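Local coordinates for protein MmeI (Methylophilus methylotrophus, PDB 5HR4) that acts as a type IIL restriction-modification enzyme on DNA, probably methylating adenine at N6 with S-adenosyl-L-methionine as the methyl donor, at residues D174-V179 / A269-A274; I372-L377 / W427-Q432. All blocks are in the same frame, centred on the assembly; numbering follows the deposited sequence.

Contact 1: D174-V179 / A269-A274; sequences DTLKLV and AQFDKA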
loop_
_atom_site.group_PDB
_atom_site.type_symbol
_atom_site.label_atom_id
_atom_site.label_comp_id
_atom_site.label_asym_id
_atom_site.label_seq_id
_atom_site.Cartn_x
_atom_site.Cartn_y
_atom_site.Cartn_z
ATOM N N ASP A 174 2.828 14.050 22.204
ATOM C CA ASP A 174 4.279 14.206 22.119
ATOM C C ASP A 174 4.800 15.249 23.104
ATOM O O ASP A 174 5.943 15.139 23.574
ATOM C CB ASP A 174 4.698 14.570 20.688
ATOM C CG ASP A 174 4.484 13.424 19.697
ATOM O OD1 ASP A 174 4.449 12.235 20.115
ATOM O OD2 ASP A 174 4.354 13.722 18.485
ATOM N N THR A 175 3.990 16.265 23.427
ATOM C CA THR A 175 4.385 17.227 24.455
ATOM C C THR A 175 4.503 16.557 25.822
ATOM O O THR A 175 5.456 16.804 26.570
ATOM C CB THR A 175 3.367 18.361 24.500
ATOM O OG1 THR A 175 3.157 18.842 23.169
ATOM C CG2 THR A 175 3.850 19.502 25.393
ATOM N N LEU A 176 3.518 15.728 26.174
ATOM C CA LEU A 176 3.630 14.892 27.359
ATOM C C LEU A 176 4.802 13.928 27.247
ATOM O O LEU A 176 5.541 13.728 28.218
ATOM C CB LEU A 176 2.328 14.133 27.570
ATOM C CG LEU A 176 1.352 14.805 28.528
ATOM C CD1 LEU A 176 -0.033 14.217 28.350
ATOM C CD2 LEU A 176 1.863 14.610 29.959
ATOM N N LYS A 177 4.999 13.314 26.078
ATOM C CA LYS A 177 6.115 12.387 25.954
ATOM C C LYS A 177 7.430 13.087 26.264
ATOM O O LYS A 177 8.280 12.535 26.969
ATOM C CB LYS A 177 6.147 11.754 24.559
ATOM C CG LYS A 177 7.225 10.675 24.395
ATOM C CD LYS A 177 7.098 9.902 23.093
ATOM C CE LYS A 177 7.434 10.786 21.913
ATOM N NZ LYS A 177 8.622 10.279 21.154
ATOM N N LEU A 178 7.594 14.326 25.796
ATOM C CA LEU A 178 8.892 14.980 25.920
ATOM C C LEU A 178 9.265 15.299 27.362
ATOM O O LEU A 178 10.455 15.448 27.653
ATOM C CB LEU A 178 8.940 16.261 25.086
ATOM C CG LEU A 178 9.031 16.046 23.570
ATOM C CD1 LEU A 178 9.507 17.306 22.862
ATOM C CD2 LEU A 178 9.922 14.844 23.205
ATOM N N VAL A 179 8.299 15.400 28.275
ATOM C CA VAL A 179 8.645 15.680 29.668
ATOM C C VAL A 179 8.854 14.385 30.444
ATOM O O VAL A 179 9.053 14.416 31.663
ATOM C CB VAL A 179 7.589 16.559 30.365
ATOM C CG1 VAL A 179 7.214 17.739 29.484
ATOM C CG2 VAL A 179 6.352 15.733 30.777
ATOM N N ALA A 269 0.658 12.641 35.884
ATOM C CA ALA A 269 1.463 13.387 34.928
ATOM C C ALA A 269 1.744 14.778 35.497
ATOM O O ALA A 269 1.635 15.000 36.708
ATOM C CB ALA A 269 0.741 13.467 33.574
ATOM N N GLN A 270 2.105 15.724 34.627
ATOM C CA GLN A 270 2.309 17.108 35.035
ATOM C C GLN A 270 2.042 18.012 33.844
ATOM O O GLN A 270 2.497 17.728 32.732
ATOM C CB GLN A 270 3.722 17.343 35.582
ATOM C CG GLN A 270 3.945 18.761 36.097
ATOM C CD GLN A 270 3.074 19.120 37.300
ATOM O OE1 GLN A 270 2.002 18.555 37.513
ATOM N NE2 GLN A 270 3.544 20.064 38.100
ATOM N N PHE A 271 1.290 19.081 34.079
ATOM C CA PHE A 271 0.860 19.993 33.036
ATOM C C PHE A 271 1.420 21.386 33.320
ATOM O O PHE A 271 1.853 21.692 34.433
ATOM C CB PHE A 271 -0.684 20.050 32.936
ATOM C CG PHE A 271 -1.323 18.822 32.323
ATOM C CD1 PHE A 271 -1.609 17.708 33.094
ATOM C CD2 PHE A 271 -1.696 18.806 30.986
ATOM C CE1 PHE A 271 -2.217 16.581 32.531
ATOM C CE2 PHE A 271 -2.307 17.678 30.416
ATOM C CZ PHE A 271 -2.558 16.568 31.193
ATOM N N ASP A 272 1.421 22.236 32.293
ATOM C CA ASP A 272 1.615 23.660 32.531
ATOM C C ASP A 272 0.492 24.450 31.864
ATOM O O ASP A 272 -0.526 23.873 31.454
ATOM C CB ASP A 272 2.993 24.109 32.038
ATOM C CG ASP A 272 3.158 23.952 30.531
ATOM O OD1 ASP A 272 2.307 23.290 29.893
ATOM O OD2 ASP A 272 4.153 24.493 29.985
ATOM N N LYS A 273 0.674 25.766 31.746
ATOM C CA LYS A 273 -0.368 26.628 31.200
ATOM C C LYS A 273 -0.758 26.197 29.787
ATOM O O LYS A 273 -1.944 26.011 29.488
ATOM C CB LYS A 273 0.110 28.083 31.229
ATOM C CG LYS A 273 -0.931 29.124 30.829
ATOM C CD LYS A 273 -0.603 30.488 31.429
ATOM C CE LYS A 273 -1.486 31.581 30.852
ATOM N NZ LYS A 273 -1.213 31.752 29.387
ATOM N N ALA A 274 0.231 25.998 28.912
ATOM C CA ALA A 274 -0.078 25.754 27.505
ATOM C C ALA A 274 -0.682 24.372 27.290
ATOM O O ALA A 274 -1.529 24.199 26.403
ATOM C CB ALA A 274 1.175 25.915 26.646
#
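Helix-to-loop packing in the part of the chain, helices and loops without strands, that carries the calcium site is provided here by Leu176, near the C-terminal end of helix 163-178, and by Ala269 and Phe271, in the loop that runs into helix 273-283. Of the 89 residues between the segments 46 are helical and none is strand, so the contact ties the end of one helix to the loop before another. It is small, burying 135 Å² in total, of which Leu176 alone supplies 57 Å². The backbones stay well apart, with the CA atoms of Leu176 and Ala269, the nearest pair, 8.0 Å from each other; Leu176 bridges the distance, with one methyl toward each of two neighbours. CD2 of Leu176 lies 4.0 Å from Ala269 CB, and it also passes 4.2 Å from the carbonyl O of Gln270. The other branch follows from a near-extended second torsion (chi2 163°), which puts CD1 almost anti to CA and sends it to the ring, where CD1 of Leu176 comes within 4.5 Å of Phe271 CZ at an oblique angle. These are apolar contacts, loose at their outer limit. Tyr189 of helix 183-200 lines the same cluster by touching both Ala269 and Phe271, while Leu225 and Ala226 of helix 225-235 also touch the Phe271 side chain. Helix 273-283 reaches the calcium site at Cys283, whose side chain is about 10 Å from that of Phe271. The first turn of helix 273-283 is capped by Asp272, whose carboxylate OD1 accepts a hydrogen bond from the backbone N of Met275.

Contact 2: I372-L377 / W427-Q432; sequences ITYREL and WLTDHQ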
loop_
_atom_site.group_PDB
_atom_site.type_symbol
_atom_site.label_atom_id
_atom_site.label_comp_id
_atom_site.label_asym_id
_atom_site.label_seq_id
_atom_site.Cartn_x
_atom_site.Cartn_y
_atom_site.Cartn_z
ATOM N N ILE A 372 -15.613 0.539 11.077
ATOM C CA ILE A 372 -16.572 0.555 9.972
ATOM C C ILE A 372 -17.418 -0.712 9.964
ATOM O O ILE A 372 -18.637 -0.648 9.754
ATOM C CB ILE A 372 -15.861 0.742 8.619
ATOM C CG1 ILE A 372 -15.114 2.058 8.606
ATOM C CG2 ILE A 372 -16.893 0.767 7.483
ATOM C CD1 ILE A 372 -16.075 3.208 8.783
ATOM N N THR A 373 -16.797 -1.882 10.164
ATOM C CA THR A 373 -17.566 -3.122 10.111
ATOM C C THR A 373 -18.617 -3.147 11.207
ATOM O O THR A 373 -19.795 -3.434 10.957
ATOM C CB THR A 373 -16.667 -4.349 10.243
ATOM O OG1 THR A 373 -15.774 -4.435 9.123
ATOM C CG2 THR A 373 -17.531 -5.604 10.314
ATOM N N TYR A 374 -18.211 -2.826 12.430
ATOM C CA TYR A 374 -19.154 -2.837 13.540
ATOM C C TYR A 374 -20.268 -1.824 13.323
ATOM O O TYR A 374 -21.401 -2.052 13.757
ATOM C CB TYR A 374 -18.398 -2.582 14.859
ATOM C CG TYR A 374 -19.268 -2.438 16.079
ATOM C CD1 TYR A 374 -20.009 -3.511 16.560
ATOM C CD2 TYR A 374 -19.341 -1.231 16.765
ATOM C CE1 TYR A 374 -20.828 -3.383 17.674
ATOM C CE2 TYR A 374 -20.141 -1.095 17.886
ATOM C CZ TYR A 374 -20.885 -2.177 18.327
ATOM O OH TYR A 374 -21.686 -2.052 19.435
ATOM N N ARG A 375 -19.986 -0.713 12.641
ATOM C CA ARG A 375 -21.034 0.283 12.436
ATOM C C ARG A 375 -22.051 -0.204 11.407
ATOM O O ARG A 375 -23.262 -0.060 11.597
ATOM C CB ARG A 375 -20.422 1.619 12.015
ATOM C CG ARG A 375 -21.366 2.471 11.205
ATOM C CD ARG A 375 -20.984 3.933 11.208
ATOM N NE ARG A 375 -19.921 4.257 10.260
ATOM C CZ ARG A 375 -20.023 4.117 8.943
ATOM N NH1 ARG A 375 -21.141 3.630 8.427
ATOM N NH2 ARG A 375 -19.013 4.454 8.143
ATOM N N GLU A 376 -21.573 -0.797 10.315
ATOM C CA GLU A 376 -22.480 -1.395 9.345
ATOM C C GLU A 376 -23.333 -2.485 9.983
ATOM O O GLU A 376 -24.540 -2.593 9.712
ATOM C CB GLU A 376 -21.671 -1.939 8.173
ATOM C CG GLU A 376 -20.966 -0.824 7.432
ATOM C CD GLU A 376 -21.953 0.235 6.987
ATOM O OE1 GLU A 376 -22.927 -0.134 6.296
ATOM O OE2 GLU A 376 -21.788 1.418 7.351
ATOM N N LEU A 377 -22.732 -3.300 10.838
ATOM C CA LEU A 377 -23.514 -4.324 11.504
ATOM C C LEU A 377 -24.555 -3.700 12.407
ATOM O O LEU A 377 -25.718 -4.120 12.410
ATOM C CB LEU A 377 -22.599 -5.257 12.282
ATOM C CG LEU A 377 -22.434 -6.572 11.543
ATOM C CD1 LEU A 377 -21.811 -6.332 10.188
ATOM C CD2 LEU A 377 -21.578 -7.476 12.380
ATOM N N TRP A 427 -15.516 1.371 21.321
ATOM C CA TRP A 427 -16.526 1.757 22.308
ATOM C C TRP A 427 -17.237 3.050 21.920
ATOM O O TRP A 427 -18.452 3.173 22.115
ATOM C CB TRP A 427 -15.906 1.908 23.685
ATOM C CG TRP A 427 -15.682 0.622 24.412
ATOM C CD1 TRP A 427 -16.591 -0.382 24.640
ATOM C CD2 TRP A 427 -14.471 0.224 25.058
ATOM N NE1 TRP A 427 -16.001 -1.388 25.372
ATOM C CE2 TRP A 427 -14.702 -1.034 25.645
ATOM C CE3 TRP A 427 -13.201 0.816 25.193
ATOM C CZ2 TRP A 427 -13.716 -1.706 26.353
ATOM C CZ3 TRP A 427 -12.235 0.152 25.886
ATOM C CH2 TRP A 427 -12.489 -1.100 26.455
ATOM N N LEU A 428 -16.499 4.034 21.394
ATOM C CA LEU A 428 -17.139 5.264 20.929
ATOM C C LEU A 428 -18.119 4.974 19.793
ATOM O O LEU A 428 -19.234 5.515 19.769
ATOM C CB LEU A 428 -16.087 6.279 20.472
ATOM C CG LEU A 428 -14.889 6.589 21.383
ATOM C CD1 LEU A 428 -13.988 7.673 20.765
ATOM C CD2 LEU A 428 -15.325 6.953 22.808
ATOM N N THR A 429 -17.732 4.111 18.855
ATOM C CA THR A 429 -18.675 3.734 17.811
ATOM C C THR A 429 -19.886 3.032 18.411
ATOM O O THR A 429 -21.029 3.320 18.032
ATOM C CB THR A 429 -18.005 2.856 16.753
ATOM O OG1 THR A 429 -16.693 3.364 16.460
ATOM C CG2 THR A 429 -18.822 2.899 15.488
ATOM N N ASP A 430 -19.657 2.132 19.365
ATOM C CA ASP A 430 -20.762 1.532 20.105
ATOM C C ASP A 430 -21.705 2.601 20.622
ATOM O O ASP A 430 -22.903 2.588 20.318
ATOM C CB ASP A 430 -20.230 0.695 21.269
ATOM C CG ASP A 430 -21.346 0.082 22.104
ATOM O OD1 ASP A 430 -21.973 -0.886 21.618
ATOM O OD2 ASP A 430 -21.590 0.550 23.246
ATOM N N HIS A 431 -21.178 3.566 21.384
ATOM C CA HIS A 431 -22.064 4.592 21.925
ATOM C C HIS A 431 -22.712 5.422 20.828
ATOM O O HIS A 431 -23.889 5.780 20.938
ATOM C CB HIS A 431 -21.331 5.523 22.855
ATOM C CG HIS A 431 -22.247 6.434 23.596
ATOM N ND1 HIS A 431 -23.237 5.958 24.433
ATOM C CD2 HIS A 431 -22.326 7.784 23.642
ATOM C CE1 HIS A 431 -23.885 6.977 24.966
ATOM N NE2 HIS A 431 -23.357 8.096 24.498
ATOM N N GLN A 432 -21.951 5.783 19.787
ATOM C CA GLN A 432 -22.545 6.515 18.675
ATOM C C GLN A 432 -23.744 5.769 18.104
ATOM O O GLN A 432 -24.791 6.371 17.852
ATOM C CB GLN A 432 -21.507 6.773 17.588
ATOM C CG GLN A 432 -20.813 8.119 17.736
ATOM C CD GLN A 432 -19.645 8.255 16.804
ATOM O OE1 GLN A 432 -19.120 7.254 16.315
ATOM N NE2 GLN A 432 -19.236 9.498 16.530
#
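Tyr374 turns CG anti to its own backbone nitrogen (chi1 175°), and Asp430 does the same with its carboxylate carbon, which brings phenol and carboxylate together between helices 368-388 and 416-440. Tyr374 OH donates to Asp430 OD1 at 2.5 Å, a length not to be overread at this resolution. Ring and carboxylate planes differ by 24°, and the ring meets the second helix with its edge: Tyr374 CE2 is 3.5 Å from Asp430 CA, with Asp430 N in the ring plane. Arg447 forms a salt bridge to the same OD1 and Arg378 hydrogen-bonds the phenol oxygen, which probably helps to offset the charge of the buried carboxylate. A phenylalanine in place of Tyr374 would probably leave Asp430 OD1 without its phenolic donor and Arg378 without the phenol oxygen. Alongside, Thr429 CG2 rests 4.0 Å from Arg375 CB, while Thr429 OG1 is hydrogen-bonded to Ala425 O in its own helix. The axes of the two short segments run nearly parallel, crossing at -20° with a closest approach of 9.9 Å. Each helix follows one of two adjacent parallel strands, 359-361 and 409-413, the side-by-side helix packing of successive beta-alpha units in a Rossmann-like methyltransferase fold.

The two contacts come in series along the chain, contact 1 closing before contact 2 opens. Their centres are 32 Å apart and their nearest atoms about 17 Å, so they do not touch. Contact 1 lies in the helical region that carries the calcium site; contact 2 lies in the methyltransferase domain, where two helices pack beside the parallel part of the large mixed sheet. Helix 183-200 connects the two places: Leu186 and Tyr189 touch residues of contact 1, whereas Phe195 and Phe198, further along, touch Leu428 of segment 427-432. Helix 183-200 thus packs on residues of both contacts and links the calcium-bearing helical region with the methyltransferase domain.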